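Local coordinates for nitroreductase family protein (Clostridium novyi, PDB 3G14), which probably acts as an oxidoreductase of the nitroreductase family, a group of enzymes that typically use bound FMN, at residues R36-F48 against E90-T104. Numbering follows the deposited sequence.
With SO4 (sulfate ion), chain C.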
ATOM      1  N   ARG B  36      -3.194  10.932  -4.604  1.00 18.07           N
ATOM      2  CA  ARG B  36      -1.843  11.445  -4.294  1.00 16.98           C
ATOM      3  C   ARG B  36      -0.840  10.328  -3.991  1.00 16.42           C
ATOM      4  O   ARG B  36       0.309  10.601  -3.594  1.00 19.10           O
ATOM      5  CB  ARG B  36      -1.929  12.395  -3.111  1.00 16.92           C
ATOM      6  CG  ARG B  36      -2.615  13.702  -3.442  1.00 15.08           C
ATOM      7  CD  ARG B  36      -2.812  14.469  -2.164  1.00 21.41           C
ATOM      8  NE  ARG B  36      -3.677  15.634  -2.336  1.00 23.75           N
ATOM      9  CZ  ARG B  36      -3.291  16.832  -2.772  1.00 28.00           C
ATOM     10  NH1 ARG B  36      -2.034  17.091  -3.095  1.00 25.48           N
ATOM     11  NH2 ARG B  36      -4.186  17.802  -2.850  1.00 27.57           N
ATOM     12  N   ALA B  37      -1.242   9.081  -4.191  1.00 16.08           N
ATOM     13  CA  ALA B  37      -0.376   7.942  -3.890  1.00 16.62           C
ATOM     14  C   ALA B  37       0.729   7.893  -4.955  1.00 14.79           C
ATOM     15  O   ALA B  37       0.492   8.298  -6.112  1.00 17.23           O
ATOM     16  CB  ALA B  37      -1.173   6.656  -3.879  1.00 17.44           C
ATOM     17  N   PRO B  38       1.926   7.372  -4.590  1.00 16.24           N
ATOM     18  CA  PRO B  38       2.972   7.108  -5.591  1.00 16.55           C
ATOM     19  C   PRO B  38       2.592   5.904  -6.441  1.00 15.86           C
ATOM     20  O   PRO B  38       1.921   4.988  -5.954  1.00 16.50           O
ATOM     21  CB  PRO B  38       4.215   6.754  -4.750  1.00 16.80           C
ATOM     22  CG  PRO B  38       3.683   6.177  -3.490  1.00 18.14           C
ATOM     23  CD  PRO B  38       2.325   6.895  -3.246  1.00 16.95           C
ATOM     24  N   SER B  39       3.040   5.896  -7.686  1.00 16.88           N
ATOM     25  CA  SER B  39       2.832   4.758  -8.580  1.00 18.72           C
ATOM     26  C   SER B  39       4.005   4.667  -9.539  1.00 20.04           C
ATOM     27  O   SER B  39       4.748   5.641  -9.765  1.00 17.32           O
ATOM     28  CB  SER B  39       1.515   4.893  -9.351  1.00 21.55           C
ATOM     29  OG  SER B  39       1.579   6.025 -10.189  1.00 22.45           O
ATOM     30  N   TRP B  40       4.185   3.477 -10.092  1.00 19.25           N
ATOM     31  CA  TRP B  40       5.295   3.240 -11.004  1.00 20.73           C
ATOM     32  C   TRP B  40       5.114   4.113 -12.243  1.00 18.78           C
ATOM     33  O   TRP B  40       4.063   4.110 -12.867  1.00 18.43           O
ATOM     34  CB  TRP B  40       5.365   1.757 -11.380  1.00 22.67           C
ATOM     35  CG  TRP B  40       6.589   1.410 -12.145  1.00 28.61           C
ATOM     36  CD1 TRP B  40       7.865   1.283 -11.662  1.00 29.28           C
ATOM     37  CD2 TRP B  40       6.652   1.134 -13.523  1.00 26.67           C
ATOM     38  NE1 TRP B  40       8.722   0.947 -12.674  1.00 36.93           N
ATOM     39  CE2 TRP B  40       8.001   0.861 -13.836  1.00 29.80           C
ATOM     40  CE3 TRP B  40       5.702   1.117 -14.541  1.00 29.85           C
ATOM     41  CZ2 TRP B  40       8.417   0.549 -15.117  1.00 33.45           C
ATOM     42  CZ3 TRP B  40       6.112   0.810 -15.820  1.00 34.92           C
ATOM     43  CH2 TRP B  40       7.461   0.523 -16.100  1.00 36.74           C
ATOM     44  N   LYS B  41       6.152   4.887 -12.554  1.00 18.36           N
ATOM     45  CA  LYS B  41       6.152   5.844 -13.665  1.00 21.48           C
ATOM     46  C   LYS B  41       4.986   6.858 -13.616  1.00 19.73           C
ATOM     47  O   LYS B  41       4.575   7.408 -14.637  1.00 20.33           O
ATOM     48  CB  LYS B  41       6.249   5.096 -15.004  1.00 21.93           C
ATOM     49  CG  LYS B  41       7.639   4.454 -15.211  1.00 23.95           C
ATOM     50  CD  LYS B  41       7.810   3.872 -16.602  1.00 27.02           C
ATOM     51  CE  LYS B  41       9.215   3.310 -16.849  1.00 26.35           C
ATOM     52  NZ  LYS B  41      10.255   4.328 -16.667  1.00 41.04           N
ATOM     53  N   ASN B  42       4.470   7.098 -12.410  1.00 20.69           N
ATOM     54  CA  ASN B  42       3.291   7.948 -12.183  1.00 21.35           C
ATOM     55  C   ASN B  42       2.086   7.609 -13.076  1.00 22.69           C
ATOM     56  O   ASN B  42       1.284   8.476 -13.399  1.00 25.91           O
ATOM     57  CB  ASN B  42       3.666   9.429 -12.305  1.00 23.25           C
ATOM     58  CG  ASN B  42       4.612   9.901 -11.191  1.00 32.36           C
ATOM     59  OD1 ASN B  42       4.826   9.208 -10.201  1.00 37.95           O
ATOM     60  ND2 ASN B  42       5.165  11.100 -11.350  1.00 41.84           N
ATOM     61  N   LYS B  43       1.973   6.353 -13.489  1.00 22.05           N
ATOM     62  CA  LYS B  43       0.811   5.844 -14.169  1.00 23.61           C
ATOM     63  C   LYS B  43      -0.238   5.497 -13.123  1.00 25.86           C
ATOM     64  O   LYS B  43       0.060   5.270 -11.954  1.00 26.87           O
ATOM     65  CB  LYS B  43       1.154   4.604 -14.975  1.00 23.96           C
ATOM     66  CG  LYS B  43       2.149   4.868 -16.067  1.00 26.81           C
ATOM     67  CD  LYS B  43       2.543   3.543 -16.737  1.00 30.99           C
ATOM     68  CE  LYS B  43       3.669   3.741 -17.750  1.00 36.80           C
ATOM     69  NZ  LYS B  43       3.331   4.842 -18.690  1.00 44.97           N
ATOM     70  N   THR B  44      -1.476   5.438 -13.513  1.00 20.66           N
ATOM     71  CA  THR B  44      -2.487   5.205 -12.459  1.00 22.58           C
ATOM     72  C   THR B  44      -3.332   4.102 -12.979  1.00 19.66           C
ATOM     73  O   THR B  44      -4.375   4.364 -13.545  1.00 25.28           O
ATOM     74  CB  THR B  44      -3.323   6.467 -12.169  1.00 22.21           C
ATOM     75  OG1 THR B  44      -2.461   7.519 -11.717  1.00 28.49           O
ATOM     76  CG2 THR B  44      -4.380   6.192 -11.073  1.00 20.25           C
ATOM     77  N   PRO B  45      -2.836   2.851 -12.862  1.00 19.95           N
ATOM     78  CA  PRO B  45      -3.512   1.724 -13.527  1.00 19.24           C
ATOM     79  C   PRO B  45      -4.819   1.222 -12.856  1.00 20.05           C
ATOM     80  O   PRO B  45      -5.267   0.128 -13.164  1.00 25.57           O
ATOM     81  CB  PRO B  45      -2.449   0.620 -13.495  1.00 20.58           C
ATOM     82  CG  PRO B  45      -1.626   0.898 -12.319  1.00 20.27           C
ATOM     83  CD  PRO B  45      -1.620   2.406 -12.134  1.00 21.10           C
ATOM     84  N   TYR B  46      -5.396   2.005 -11.967  1.00 18.57           N
ATOM     85  CA  TYR B  46      -6.594   1.602 -11.203  1.00 17.71           C
ATOM     86  C   TYR B  46      -7.619   2.739 -11.210  1.00 16.41           C
ATOM     87  O   TYR B  46      -7.302   3.888 -11.515  1.00 15.13           O
ATOM     88  CB  TYR B  46      -6.224   1.233  -9.757  1.00 16.36           C
ATOM     89  CG  TYR B  46      -5.295   2.241  -9.120  1.00 15.97           C
ATOM     90  CD1 TYR B  46      -5.786   3.450  -8.623  1.00 17.71           C
ATOM     91  CD2 TYR B  46      -3.917   2.026  -9.081  1.00 16.49           C
ATOM     92  CE1 TYR B  46      -4.916   4.388  -8.081  1.00 20.78           C
ATOM     93  CE2 TYR B  46      -3.056   2.974  -8.577  1.00 17.95           C
ATOM     94  CZ  TYR B  46      -3.565   4.158  -8.077  1.00 14.96           C
ATOM     95  OH  TYR B  46      -2.705   5.101  -7.534  1.00 18.49           O
ATOM     96  N   LYS B  47      -8.864   2.353 -10.943  1.00 18.07           N
ATOM     97  CA  LYS B  47      -9.964   3.243 -10.625  1.00 16.51           C
ATOM     98  C   LYS B  47     -10.777   2.612  -9.504  1.00 16.28           C
ATOM     99  O   LYS B  47     -10.599   1.414  -9.200  1.00 15.73           O
ATOM    100  CB  LYS B  47     -10.840   3.471 -11.869  1.00 17.08           C
ATOM    101  CG  LYS B  47     -10.107   4.092 -13.080  1.00 14.51           C
ATOM    102  CD  LYS B  47     -11.039   4.309 -14.293  1.00 17.03           C
ATOM    103  CE  LYS B  47     -10.386   5.207 -15.348  1.00 28.27           C
ATOM    104  NZ  LYS B  47      -9.158   4.675 -15.917  1.00 29.24           N
ATOM    105  N   PHE B  48     -11.646   3.426  -8.892  1.00 14.75           N
ATOM    106  CA  PHE B  48     -12.469   3.047  -7.737  1.00 17.11           C
ATOM    107  C   PHE B  48     -13.930   3.138  -8.120  1.00 15.89           C
ATOM    108  O   PHE B  48     -14.365   4.137  -8.741  1.00 19.05           O
ATOM    109  CB  PHE B  48     -12.160   3.979  -6.541  1.00 14.51           C
ATOM    110  CG  PHE B  48     -10.738   3.898  -6.138  1.00 13.34           C
ATOM    111  CD1 PHE B  48     -10.282   2.785  -5.413  1.00 19.71           C
ATOM    112  CD2 PHE B  48      -9.825   4.884  -6.524  1.00 20.24           C
ATOM    113  CE1 PHE B  48      -8.941   2.635  -5.080  1.00 18.20           C
ATOM    114  CE2 PHE B  48      -8.460   4.752  -6.171  1.00 24.08           C
ATOM    115  CZ  PHE B  48      -8.025   3.630  -5.446  1.00 20.70           C
ATOM    116  N   GLU B  90      -1.611  -1.832 -18.283  1.00 23.77           N
ATOM    117  CA  GLU B  90      -1.183  -0.455 -18.361  1.00 26.47           C
ATOM    118  C   GLU B  90       0.324  -0.348 -18.154  1.00 28.58           C
ATOM    119  O   GLU B  90       1.035   0.189 -19.013  1.00 32.52           O
ATOM    120  CB  GLU B  90      -1.923   0.419 -17.358  1.00 27.20           C
ATOM    121  CG  GLU B  90      -1.210   1.744 -17.074  1.00 37.48           C
ATOM    122  CD  GLU B  90      -2.080   2.948 -17.319  1.00 49.60           C
ATOM    123  OE1 GLU B  90      -3.263   2.940 -16.906  1.00 56.50           O
ATOM    124  OE2 GLU B  90      -1.573   3.910 -17.932  1.00 53.82           O
ATOM    125  N   SER B  91       0.811  -0.880 -17.031  1.00 27.67           N
ATOM    126  CA  SER B  91       2.254  -0.804 -16.712  1.00 27.23           C
ATOM    127  C   SER B  91       2.939  -2.193 -16.846  1.00 27.97           C
ATOM    128  O   SER B  91       4.167  -2.274 -16.960  1.00 28.72           O
ATOM    129  CB  SER B  91       2.448  -0.195 -15.315  1.00 29.06           C
ATOM    130  OG  SER B  91       1.351   0.661 -14.911  1.00 31.75           O
ATOM    131  N   GLY B  92       2.148  -3.272 -16.847  1.00 27.03           N
ATOM    132  CA  GLY B  92       2.656  -4.637 -16.954  1.00 25.27           C
ATOM    133  C   GLY B  92       3.543  -5.096 -15.794  1.00 26.24           C
ATOM    134  O   GLY B  92       3.270  -4.820 -14.619  1.00 25.04           O
ATOM    135  N   ASP B  93       4.625  -5.797 -16.114  1.00 24.25           N
ATOM    136  CA  ASP B  93       5.470  -6.405 -15.064  1.00 22.31           C
ATOM    137  C   ASP B  93       6.815  -5.782 -15.002  1.00 21.92           C
ATOM    138  O   ASP B  93       7.408  -5.461 -16.046  1.00 23.33           O
ATOM    139  CB  ASP B  93       5.678  -7.882 -15.278  1.00 23.69           C
ATOM    140  CG  ASP B  93       4.421  -8.659 -15.148  1.00 29.47           C
ATOM    141  OD1 ASP B  93       3.396  -8.130 -14.634  1.00 29.06           O
ATOM    142  OD2 ASP B  93       4.488  -9.820 -15.579  1.00 30.00           O
ATOM    143  N   VAL B  94       7.308  -5.639 -13.770  1.00 21.08           N
ATOM    144  CA  VAL B  94       8.595  -5.023 -13.529  1.00 20.36           C
ATOM    145  C   VAL B  94       9.408  -5.992 -12.665  1.00 17.16           C
ATOM    146  O   VAL B  94       8.999  -6.282 -11.564  1.00 16.96           O
ATOM    147  CB  VAL B  94       8.397  -3.645 -12.835  1.00 21.29           C
ATOM    148  CG1 VAL B  94       9.712  -2.993 -12.480  1.00 27.01           C
ATOM    149  CG2 VAL B  94       7.544  -2.708 -13.742  1.00 29.89           C
ATOM    150  N   SER B  95      10.518  -6.504 -13.183  1.00 16.92           N
ATOM    151  CA  SER B  95      11.413  -7.381 -12.418  1.00 16.15           C
ATOM    152  C   SER B  95      10.652  -8.556 -11.775  1.00 17.28           C
ATOM    153  O   SER B  95      10.814  -8.874 -10.564  1.00 15.65           O
ATOM    154  CB  SER B  95      12.173  -6.561 -11.346  1.00 12.52           C
ATOM    155  OG  SER B  95      13.066  -5.666 -11.963  1.00 14.44           O
ATOM    156  N   GLY B  96       9.806  -9.182 -12.590  1.00 15.91           N
ATOM    157  CA  GLY B  96       9.035 -10.354 -12.179  1.00 16.87           C
ATOM    158  C   GLY B  96       7.841 -10.127 -11.267  1.00 20.73           C
ATOM    159  O   GLY B  96       7.298 -11.090 -10.704  1.00 20.13           O
ATOM    160  N   LYS B  97       7.412  -8.870 -11.121  1.00 19.03           N
ATOM    161  CA  LYS B  97       6.314  -8.513 -10.240  1.00 19.28           C
ATOM    162  C   LYS B  97       5.231  -7.765 -11.037  1.00 17.33           C
ATOM    163  O   LYS B  97       5.542  -6.902 -11.863  1.00 15.76           O
ATOM    164  CB  LYS B  97       6.788  -7.568  -9.141  1.00 18.21           C
ATOM    165  CG  LYS B  97       7.980  -8.080  -8.332  1.00 17.90           C
ATOM    166  CD  LYS B  97       8.648  -6.968  -7.482  1.00 19.55           C
ATOM    167  CE  LYS B  97       9.422  -5.939  -8.336  1.00 15.87           C
ATOM    168  NZ  LYS B  97      10.700  -5.489  -7.688  1.00 13.81           N
ATOM    169  N   GLU B  98       3.979  -8.106 -10.774  1.00 17.98           N
ATOM    170  CA  GLU B  98       2.836  -7.375 -11.323  1.00 18.60           C
ATOM    171  C   GLU B  98       2.678  -6.017 -10.669  1.00 16.39           C
ATOM    172  O   GLU B  98       2.154  -5.885  -9.554  1.00 20.25           O
ATOM    173  CB  GLU B  98       1.538  -8.154 -11.164  1.00 19.23           C
ATOM    174  CG  GLU B  98       1.575  -9.455 -11.909  1.00 19.57           C
ATOM    175  CD  GLU B  98       1.918 -10.608 -10.988  1.00 33.32           C
ATOM    176  OE1 GLU B  98       2.769 -10.438 -10.061  1.00 34.14           O
ATOM    177  OE2 GLU B  98       1.329 -11.689 -11.202  1.00 35.79           O
ATOM    178  N   ILE B  99       3.114  -4.994 -11.393  1.00 20.16           N
ATOM    179  CA  ILE B  99       3.146  -3.629 -10.875  1.00 19.71           C
ATOM    180  C   ILE B  99       1.775  -3.147 -10.422  1.00 19.23           C
ATOM    181  O   ILE B  99       1.659  -2.427  -9.423  1.00 17.06           O
ATOM    182  CB  ILE B  99       3.771  -2.655 -11.915  1.00 23.19           C
ATOM    183  CG1 ILE B  99       5.251  -2.549 -11.635  1.00 30.24           C
ATOM    184  CG2 ILE B  99       3.196  -1.214 -11.815  1.00 27.43           C
ATOM    185  CD1 ILE B  99       5.567  -2.121 -10.206  1.00 29.33           C
ATOM    186  N   TYR B 100       0.748  -3.570 -11.150  1.00 20.43           N
ATOM    187  CA  TYR B 100      -0.636  -3.177 -10.834  1.00 18.21           C
ATOM    188  C   TYR B 100      -1.062  -3.586  -9.409  1.00 16.88           C
ATOM    189  O   TYR B 100      -1.800  -2.855  -8.767  1.00 19.28           O
ATOM    190  CB  TYR B 100      -1.627  -3.727 -11.872  1.00 20.33           C
ATOM    191  CG  TYR B 100      -2.131  -5.132 -11.629  1.00 17.15           C
ATOM    192  CD1 TYR B 100      -3.264  -5.360 -10.830  1.00 21.92           C
ATOM    193  CD2 TYR B 100      -1.533  -6.226 -12.230  1.00 19.92           C
ATOM    194  CE1 TYR B 100      -3.753  -6.638 -10.628  1.00 22.03           C
ATOM    195  CE2 TYR B 100      -1.994  -7.515 -12.010  1.00 20.99           C
ATOM    196  CZ  TYR B 100      -3.106  -7.721 -11.196  1.00 23.69           C
ATOM    197  OH  TYR B 100      -3.613  -8.984 -10.976  1.00 24.68           O
ATOM    198  N   LEU B 101      -0.608  -4.746  -8.936  1.00 14.69           N
ATOM    199  CA  LEU B 101      -0.896  -5.191  -7.589  1.00 17.17           C
ATOM    200  C   LEU B 101      -0.216  -4.273  -6.558  1.00 19.80           C
ATOM    201  O   LEU B 101      -0.862  -3.805  -5.612  1.00 17.60           O
ATOM    202  CB  LEU B 101      -0.498  -6.649  -7.378  1.00 16.93           C
ATOM    203  CG  LEU B 101      -1.476  -7.641  -8.011  1.00 22.13           C
ATOM    204  CD1 LEU B 101      -0.912  -9.074  -7.984  1.00 21.59           C
ATOM    205  CD2 LEU B 101      -2.912  -7.535  -7.374  1.00 24.92           C
ATOM    206  N   ILE B 102       1.056  -3.959  -6.787  1.00 16.81           N
ATOM    207  CA  ILE B 102       1.769  -3.059  -5.895  1.00 15.82           C
ATOM    208  C   ILE B 102       1.091  -1.680  -5.832  1.00 15.48           C
ATOM    209  O   ILE B 102       0.777  -1.161  -4.764  1.00 16.42           O
ATOM    210  CB  ILE B 102       3.243  -2.876  -6.337  1.00 13.03           C
ATOM    211  CG1 ILE B 102       3.998  -4.214  -6.178  1.00 15.29           C
ATOM    212  CG2 ILE B 102       3.877  -1.685  -5.543  1.00 15.19           C
ATOM    213  CD1 ILE B 102       5.477  -4.228  -6.660  1.00 19.65           C
ATOM    214  N   ASP B 103       0.848  -1.104  -7.004  1.00 12.83           N
ATOM    215  CA  ASP B 103       0.365   0.260  -7.102  1.00 15.59           C
ATOM    216  C   ASP B 103      -1.069   0.403  -6.609  1.00 10.58           C
ATOM    217  O   ASP B 103      -1.408   1.355  -5.889  1.00 13.76           O
ATOM    218  CB  ASP B 103       0.521   0.748  -8.520  1.00 17.25           C
ATOM    219  CG  ASP B 103       1.982   1.149  -8.829  1.00 16.69           C
ATOM    220  OD1 ASP B 103       2.840   1.069  -7.931  1.00 23.43           O
ATOM    221  OD2 ASP B 103       2.257   1.504  -9.949  1.00 23.98           O
ATOM    222  N   THR B 104      -1.898  -0.573  -6.931  1.00 12.96           N
ATOM    223  CA  THR B 104      -3.284  -0.535  -6.457  1.00 15.42           C
ATOM    224  C   THR B 104      -3.306  -0.752  -4.932  1.00 16.55           C
ATOM    225  O   THR B 104      -4.112  -0.105  -4.248  1.00 16.04           O
ATOM    226  CB  THR B 104      -4.182  -1.566  -7.213  1.00 15.27           C
ATOM    227  OG1 THR B 104      -4.028  -1.395  -8.622  1.00 14.94           O
ATOM    228  CG2 THR B 104      -5.682  -1.415  -6.839  1.00 14.64           C
TER
HETATM  229  S   SO4 C 193       5.855  11.694  -6.709  1.00 31.75           S
HETATM  230  O1  SO4 C 193       5.969  10.358  -6.103  1.00 27.69           O
HETATM  231  O2  SO4 C 193       6.884  12.631  -6.279  1.00 27.34           O
HETATM  232  O3  SO4 C 193       4.563  12.242  -6.291  1.00 31.44           O
HETATM  233  O4  SO4 C 193       5.933  11.591  -8.164  1.00 39.05           O
HETATM  234  O   HOH W   1      -0.547   3.884  -6.620  1.00 14.28           O
HETATM  235  O   HOH W   2       1.910   2.041 -12.586  1.00 19.31           O
HETATM  236  O   HOH W   3      -1.852   6.184 -16.619  1.00 36.77           O
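Asp103 OD2 is gripped twice, by the backbone N of Trp40 at 2.8 Å in a nearly straight bond (164°) and by a water 2.7 Å from OD2. The amide arrives on the syn side, tilted 33° out of the carboxylate plane. The same water donates to Trp40 O and accepts from Ser91 OG, so the carbonyl of Trp40 is tied through water to the segment that its amide already meets directly. A short acid suits this position, its carboxylate reaching the loop without a longer chain to order.

Beyond this polar knot the Trp40 indole lies against apolar branches. With CG anti to the backbone N (chi1 -171°), its ring extends to Val94, whose CG2 sits over the six-membered ring, 3.7 Å from its centroid, in a CH-pi contact. Ile99 CG1 lies over the rim of the same face, and Ile99 CG2 packs on Trp40 CB (3.7 Å); branched residues suit this broad surface.

Farther along, the compact ring of Pro45 rests on the Glu90 chain, CB to CB at 3.9 Å. The long phenol of Tyr46 brings its hydroxyl to a second water, which donates to Pro38 O and Asp103 O. Thr104 OG1, satisfied by Tyr100 O one turn back, can lie against the buried tyrosine ring, 3.5 Å from Tyr46 CD2.

The loop before strand 46-51 is thus bonded to the start of helix 99-117, rests on the end of helix 88-91 and packs its indole on Val94 of the hairpin 93-98. Thr104 also packs on strands 80-86 and 144-151, and Pro38 touches Glu109 of the second subunit.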